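Local coordinates for macrophage receptor MARCO (Mus musculus, PDB 2OYA), which serves as a scavenger receptor of macrophages, its cysteine-rich C-terminal domain recognising ligands through a basic and an acidic cluster, at residues D32-N37 and E95-E100; I64-V69 and N84-H89. All coordinates share one frame; numbering follows the deposited sequence. Where two conformers were deposited one is given.

Contact 1: residues D32-N37 and E95-E100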
loop_
_atom_site.group_PDB
_atom_site.type_symbol
_atom_site.label_atom_id
_atom_site.label_comp_id
_atom_site.label_asym_id
_atom_site.label_seq_id
_atom_site.Cartn_x
_atom_site.Cartn_y
_atom_site.Cartn_z
ATOM N N ASP A 32 -1.151 -10.743 3.903
ATOM C CA ASP A 32 -0.848 -12.064 3.331
ATOM C C ASP A 32 0.020 -11.876 2.088
ATOM O O ASP A 32 -0.428 -11.255 1.124
ATOM C CB ASP A 32 -2.126 -12.804 2.907
ATOM C CG ASP A 32 -3.037 -13.179 4.070
ATOM O OD1 ASP A 32 -2.582 -13.251 5.236
ATOM O OD2 ASP A 32 -4.234 -13.430 3.788
ATOM N N ASP A 33 1.243 -12.415 2.112
ATOM C CA ASP A 33 2.199 -12.316 0.955
ATOM C C ASP A 33 2.690 -10.894 0.672
ATOM O O ASP A 33 3.311 -10.649 -0.355
ATOM C CB ASP A 33 1.611 -12.877 -0.363
ATOM C CG ASP A 33 1.268 -14.351 -0.294
ATOM O OD1 ASP A 33 1.932 -15.109 0.453
ATOM O OD2 ASP A 33 0.332 -14.742 -1.039
ATOM N N TRP A 34 2.408 -9.956 1.575
ATOM C CA TRP A 34 2.799 -8.560 1.388
ATOM C C TRP A 34 4.292 -8.464 1.651
ATOM O O TRP A 34 4.754 -8.757 2.751
ATOM C CB TRP A 34 2.014 -7.660 2.333
ATOM C CG TRP A 34 2.302 -6.188 2.216
ATOM C CD1 TRP A 34 3.018 -5.408 3.091
ATOM C CD2 TRP A 34 1.841 -5.313 1.181
ATOM N NE1 TRP A 34 3.031 -4.101 2.660
ATOM C CE2 TRP A 34 2.316 -4.015 1.488
ATOM C CE3 TRP A 34 1.073 -5.502 0.017
ATOM C CZ2 TRP A 34 2.056 -2.902 0.666
ATOM C CZ3 TRP A 34 0.806 -4.394 -0.802
ATOM C CH2 TRP A 34 1.307 -3.108 -0.469
ATOM N N ASP A 35 5.050 -8.090 0.624
ATOM C CA ASP A 35 6.507 -8.111 0.745
ATOM C C ASP A 35 7.147 -6.800 0.243
ATOM O O ASP A 35 6.442 -5.880 -0.130
ATOM C CB ASP A 35 7.093 -9.384 0.086
ATOM C CG ASP A 35 6.944 -9.407 -1.419
ATOM O OD1 ASP A 35 7.193 -10.484 -2.010
ATOM O OD2 ASP A 35 6.579 -8.368 -2.024
ATOM N N ASN A 36 8.483 -6.711 0.270
ATOM C CA ASN A 36 9.174 -5.476 -0.135
ATOM C C ASN A 36 8.882 -5.064 -1.579
ATOM O O ASN A 36 8.863 -3.867 -1.890
ATOM C CB ASN A 36 10.679 -5.597 0.114
ATOM C CG ASN A 36 11.035 -5.524 1.609
ATOM O OD1 ASN A 36 10.267 -4.999 2.425
ATOM N ND2 ASN A 36 12.198 -6.072 1.973
ATOM N N ASN A 37 8.659 -6.045 -2.445
ATOM C CA ASN A 37 8.338 -5.772 -3.856
ATOM C C ASN A 37 6.993 -5.078 -3.949
ATOM O O ASN A 37 6.852 -4.074 -4.649
ATOM C CB ASN A 37 8.340 -7.057 -4.698
ATOM C CG ASN A 37 9.740 -7.588 -4.950
ATOM O OD1 ASN A 37 10.720 -6.841 -4.940
ATOM N ND2 ASN A 37 9.838 -8.891 -5.166
ATOM N N GLU A 95 -4.524 -7.452 10.554
ATOM C CA GLU A 95 -3.565 -7.942 9.566
ATOM C C GLU A 95 -3.281 -6.893 8.490
ATOM O O GLU A 95 -2.611 -7.209 7.492
ATOM C CB GLU A 95 -4.096 -9.217 8.889
ATOM C CG GLU A 95 -4.460 -10.329 9.885
ATOM C CD GLU A 95 -5.081 -11.526 9.226
ATOM O OE1 GLU A 95 -6.307 -11.507 9.007
ATOM O OE2 GLU A 95 -4.346 -12.498 8.922
ATOM N N ASP A 96 -3.799 -5.669 8.666
ATOM C CA ASP A 96 -3.606 -4.617 7.648
ATOM C C ASP A 96 -2.132 -4.345 7.446
ATOM O O ASP A 96 -1.390 -4.122 8.405
ATOM C CB ASP A 96 -4.301 -3.294 7.989
ATOM C CG ASP A 96 -5.827 -3.348 7.856
ATOM O OD1 ASP A 96 -6.368 -4.237 7.166
ATOM O OD2 ASP A 96 -6.476 -2.461 8.442
ATOM N N ALA A 97 -1.723 -4.374 6.175
ATOM C CA ALA A 97 -0.343 -4.181 5.778
ATOM C C ALA A 97 0.055 -2.709 5.909
ATOM O O ALA A 97 -0.754 -1.807 5.678
ATOM C CB ALA A 97 -0.159 -4.642 4.337
ATOM N N GLY A 98 1.306 -2.478 6.278
ATOM C CA GLY A 98 1.869 -1.135 6.257
ATOM C C GLY A 98 3.099 -1.038 5.357
ATOM O O GLY A 98 3.569 -2.036 4.795
ATOM N N VAL A 99 3.604 0.179 5.238
ATOM C CA VAL A 99 4.773 0.458 4.414
ATOM C C VAL A 99 5.650 1.477 5.121
ATOM O O VAL A 99 5.147 2.324 5.875
ATOM C CB VAL A 99 4.385 1.027 3.005
ATOM C CG1 VAL A 99 3.631 -0.012 2.189
ATOM C CG2 VAL A 99 3.583 2.337 3.116
ATOM N N GLU A 100 6.958 1.382 4.879
ATOM C CA GLU A 100 7.896 2.470 5.139
ATOM C C GLU A 100 8.423 2.874 3.751
ATOM O O GLU A 100 9.186 2.131 3.131
ATOM C CB GLU A 100 9.062 2.008 6.031
ATOM C CG GLU A 100 10.034 3.153 6.383
ATOM C CD GLU A 100 11.333 2.664 7.011
ATOM O OE1 GLU A 100 11.492 2.808 8.236
ATOM O OE2 GLU A 100 12.180 2.116 6.274
#
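From CB outward, the side chain of Trp34 runs into the hydrophobic core and meets three successive residues of 95-100. CG stands anti to the backbone N (chi1 -179°), which sends the indole toward the start of strand 98-101. The pyrrole part lies flat against the methyl of Ala97: Ala97 CB sits over one face, 3.5 Å from the centroid of the five-membered ring of Trp34 and almost on its normal, a CH-pi contact whose closest ring atom is CD1. Next along the rim, Trp34 NE1 donates a hydrogen bond to Gly98 O at 3.0 Å. The bond is bent (148° at the hydrogen), and the donor stands above the carbonyl plane rather than on a lone pair. On the benzo side, Trp34 CZ2 touches Val99 CG1 at 3.6 Å, the methyl lying in the plane of the ring at its edge. Phe42 and Ala53 continue the packing round the indole, so Trp34 joins the approach to helix 36-45 to strand 98-101, the central strand of a three-stranded antiparallel sheet in this scavenger receptor cysteine-rich domain.

At the other end the contact turns acidic. In the conformer of Asp32 given, its OD1 and Glu95 OE2 are like charges 4.2 Å apart, with carboxylate planes 77° to one another. Glu95 OE1 accepts a hydrogen bond from Val92 N. With Asp67 also close to Asp32, the gathering of carboxylates would be expected to raise the proton affinity of one or more of them, or to attract a cation, in keeping with an acidic cluster in this domain.

Contact 2: residues I64-V69 and N84-H89. With SO4 (sulfate ion), chain C.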
loop_
_atom_site.group_PDB
_atom_site.type_symbol
_atom_site.label_atom_id
_atom_site.label_comp_id
_atom_site.label_asym_id
_atom_site.label_seq_id
_atom_site.Cartn_x
_atom_site.Cartn_y
_atom_site.Cartn_z
ATOM N N ILE A 64 -11.535 -4.367 3.336
ATOM C CA ILE A 64 -10.179 -4.818 3.035
ATOM C C ILE A 64 -10.206 -5.095 1.531
ATOM O O ILE A 64 -10.829 -6.048 1.077
ATOM C CB ILE A 64 -9.773 -6.057 3.873
ATOM C CG1 ILE A 64 -9.825 -5.716 5.381
ATOM C CG2 ILE A 64 -8.358 -6.548 3.477
ATOM C CD1 ILE A 64 -9.791 -6.938 6.303
ATOM N N TRP A 65 -9.586 -4.225 0.744
ATOM C CA TRP A 65 -9.707 -4.370 -0.714
ATOM C C TRP A 65 -8.780 -5.388 -1.371
ATOM O O TRP A 65 -9.136 -5.966 -2.399
ATOM C CB TRP A 65 -9.512 -3.035 -1.418
ATOM C CG TRP A 65 -10.658 -2.055 -1.308
ATOM C CD1 TRP A 65 -10.561 -0.733 -1.051
ATOM C CD2 TRP A 65 -12.062 -2.331 -1.493
ATOM N NE1 TRP A 65 -11.812 -0.149 -1.057
ATOM C CE2 TRP A 65 -12.748 -1.107 -1.334
ATOM C CE3 TRP A 65 -12.795 -3.491 -1.787
ATOM C CZ2 TRP A 65 -14.141 -1.008 -1.427
ATOM C CZ3 TRP A 65 -14.192 -3.388 -1.895
ATOM C CH2 TRP A 65 -14.841 -2.153 -1.716
ATOM N N LEU A 66 -7.576 -5.541 -0.832
ATOM C CA LEU A 66 -6.545 -6.394 -1.450
ATOM C C LEU A 66 -6.008 -7.462 -0.502
ATOM O O LEU A 66 -5.928 -7.249 0.709
ATOM C CB LEU A 66 -5.383 -5.544 -1.964
ATOM C CG LEU A 66 -5.674 -4.582 -3.118
ATOM C CD1 LEU A 66 -4.429 -3.744 -3.406
ATOM C CD2 LEU A 66 -6.153 -5.348 -4.364
ATOM N N ASP A 67 -5.662 -8.613 -1.071
ATOM C CA ASP A 67 -5.087 -9.732 -0.326
ATOM C C ASP A 67 -4.216 -10.519 -1.311
ATOM O O ASP A 67 -4.448 -10.482 -2.535
ATOM C CB ASP A 67 -6.209 -10.617 0.247
ATOM C CG ASP A 67 -5.711 -11.662 1.231
ATOM O OD1 ASP A 67 -4.566 -11.557 1.692
ATOM O OD2 ASP A 67 -6.506 -12.572 1.589
ATOM N N ASN A 68 -3.198 -11.189 -0.779
ATOM C CA ASN A 68 -2.249 -11.968 -1.581
ATOM C C ASN A 68 -1.675 -11.183 -2.751
ATOM O O ASN A 68 -1.587 -11.691 -3.871
ATOM C CB ASN A 68 -2.891 -13.287 -2.042
ATOM C CG ASN A 68 -3.457 -14.072 -0.886
ATOM O OD1 ASN A 68 -4.672 -14.238 -0.768
ATOM N ND2 ASN A 68 -2.584 -14.496 0.020
ATOM N N VAL A 69 -1.279 -9.933 -2.473
ATOM C CA VAL A 69 -0.610 -9.127 -3.488
ATOM C C VAL A 69 0.758 -9.747 -3.799
ATOM O O VAL A 69 1.546 -10.020 -2.884
ATOM C CB VAL A 69 -0.458 -7.659 -3.042
ATOM C CG1 VAL A 69 0.177 -6.810 -4.153
ATOM C CG2 VAL A 69 -1.829 -7.078 -2.632
ATOM N N ASN A 84 -5.306 -11.308 -5.257
ATOM C CA ASN A 84 -6.672 -11.830 -5.192
ATOM C C ASN A 84 -7.612 -10.884 -5.940
ATOM O O ASN A 84 -7.270 -9.718 -6.169
ATOM C CB ASN A 84 -7.153 -11.954 -3.738
ATOM C CG ASN A 84 -6.737 -13.258 -3.058
ATOM O OD1 ASN A 84 -7.249 -13.584 -1.975
ATOM N ND2 ASN A 84 -5.824 -14.001 -3.668
ATOM N N SER A 85 -8.794 -11.381 -6.314
ATOM C CA SER A 85 -9.898 -10.526 -6.754
ATOM C C SER A 85 -10.037 -9.379 -5.740
ATOM O O SER A 85 -9.849 -9.598 -4.550
ATOM C CB SER A 85 -11.207 -11.324 -6.785
ATOM O OG SER A 85 -11.181 -12.348 -7.746
ATOM N N TRP A 86 -10.347 -8.169 -6.214
ATOM C CA TRP A 86 -10.583 -7.043 -5.315
ATOM C C TRP A 86 -11.706 -7.396 -4.348
ATOM O O TRP A 86 -12.770 -7.885 -4.772
ATOM C CB TRP A 86 -10.967 -5.799 -6.093
ATOM C CG TRP A 86 -9.855 -5.166 -6.883
ATOM C CD1 TRP A 86 -9.495 -5.443 -8.181
ATOM C CD2 TRP A 86 -8.985 -4.128 -6.440
ATOM N NE1 TRP A 86 -8.435 -4.652 -8.563
ATOM C CE2 TRP A 86 -8.106 -3.828 -7.514
ATOM C CE3 TRP A 86 -8.848 -3.422 -5.229
ATOM C CZ2 TRP A 86 -7.124 -2.841 -7.423
ATOM C CZ3 TRP A 86 -7.862 -2.420 -5.147
ATOM C CH2 TRP A 86 -7.020 -2.149 -6.238
ATOM N N GLY A 87 -11.446 -7.186 -3.059
ATOM C CA GLY A 87 -12.402 -7.445 -1.998
ATOM C C GLY A 87 -12.511 -8.893 -1.543
ATOM O O GLY A 87 -13.264 -9.183 -0.607
ATOM N N ASN A 88 -11.787 -9.796 -2.211
ATOM C CA ASN A 88 -11.724 -11.221 -1.834
ATOM C C ASN A 88 -10.582 -11.486 -0.854
ATOM O O ASN A 88 -9.423 -11.524 -1.254
ATOM C CB ASN A 88 -11.579 -12.103 -3.094
ATOM C CG ASN A 88 -11.470 -13.611 -2.783
ATOM O OD1 ASN A 88 -10.798 -14.346 -3.503
ATOM N ND2 ASN A 88 -12.140 -14.068 -1.735
ATOM N N HIS A 89 -10.922 -11.663 0.425
ATOM C CA HIS A 89 -9.919 -11.891 1.477
ATOM C C HIS A 89 -10.469 -12.804 2.579
ATOM O O HIS A 89 -11.678 -12.982 2.706
ATOM C CB HIS A 89 -9.499 -10.546 2.099
ATOM C CG HIS A 89 -10.597 -9.893 2.885
ATOM N ND1 HIS A 89 -10.793 -10.141 4.225
ATOM C CD2 HIS A 89 -11.608 -9.079 2.501
ATOM C CE1 HIS A 89 -11.857 -9.477 4.643
ATOM N NE2 HIS A 89 -12.370 -8.827 3.612
HETATM S S SO4 C . -10.995 -8.532 -10.195
HETATM O O1 SO4 C . -11.447 -8.202 -8.827
HETATM O O2 SO4 C . -9.632 -9.067 -10.186
HETATM O O3 SO4 C . -11.912 -9.522 -10.754
HETATM O O4 SO4 C . -11.057 -7.338 -11.030
HETATM O O HOH W 1 -13.665 -6.474 3.651
HETATM O O HOH W 2 -7.314 -8.704 -3.625
#
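With CG of both Leu66 and Trp86 (chi1 -71° in the latter) anti to the carbonyl carbon, the two side chains lie alongside each other and point the same way. Leu66 CD2 thereby rests over one face of the Trp86 indole, 3.5 Å from the centroid of the six-membered ring, and Trp65 CB meets the ring edge near CE3. His89 instead takes the crowded position between backbone N and carbonyl carbon (chi1 68°), which lays its imidazole across Ile64; CB of Ile64 stands over the centre of the His89 ring, 3.8 Å from its centroid, and its CD1 reaches CE1. His89 ND1 is hydrogen-bonded to Cys91 N, and NE2 shares a water with Ile64 N.

Residues 85-88 form a type II beta turn, with Gly87 at its third position with positive phi, set against strand 64-66, an outer strand of the mixed sheet of the scavenger receptor cysteine-rich domain. The turn is tied down by Gly87 N, which donates an almost straight bond (170°) to Trp65 O at 2.7 Å. Gly87 CA also lies in the plane of the Trp65 ring, at its edge. Further along, Asn84 N donates a hydrogen bond to Asp67 O (3.0 Å), nearly along the C=O axis, and a second water bridges Asp67 N and Ser85 O. Tyr22 stacks on Trp86 and meets Trp65 edge-to-face, extending the aromatic group to strand 17-22. Trp86 N donates a hydrogen bond to O1 of a sulfate ion at 2.8 Å; the ion, probably from the crystallisation liquor, sits at the edge of the same indole.

Contact 1 lies near the centre of the domain and is mostly buried, whereas contact 2, its centre about 13 Å from that of contact 1, is only partly so and reaches bound waters and a sulfate. They serve different sheets: 95-100 enters the antiparallel one, 64-69 the mixed one. One indole does most of the joining in contact 1; contact 2 combines backbone hydrogen bonds and water bridges with aliphatic groups packed on aromatic faces. The two touch where Asp33 OD2 probably accepts a hydrogen bond from Asn68 ND2 (3.1 Å), and where Asp32 OD2, in the conformer given, comes within 2.8 Å of Asp67 OD1, like charges whose approach a proton, a cation or the other conformer would probably relieve.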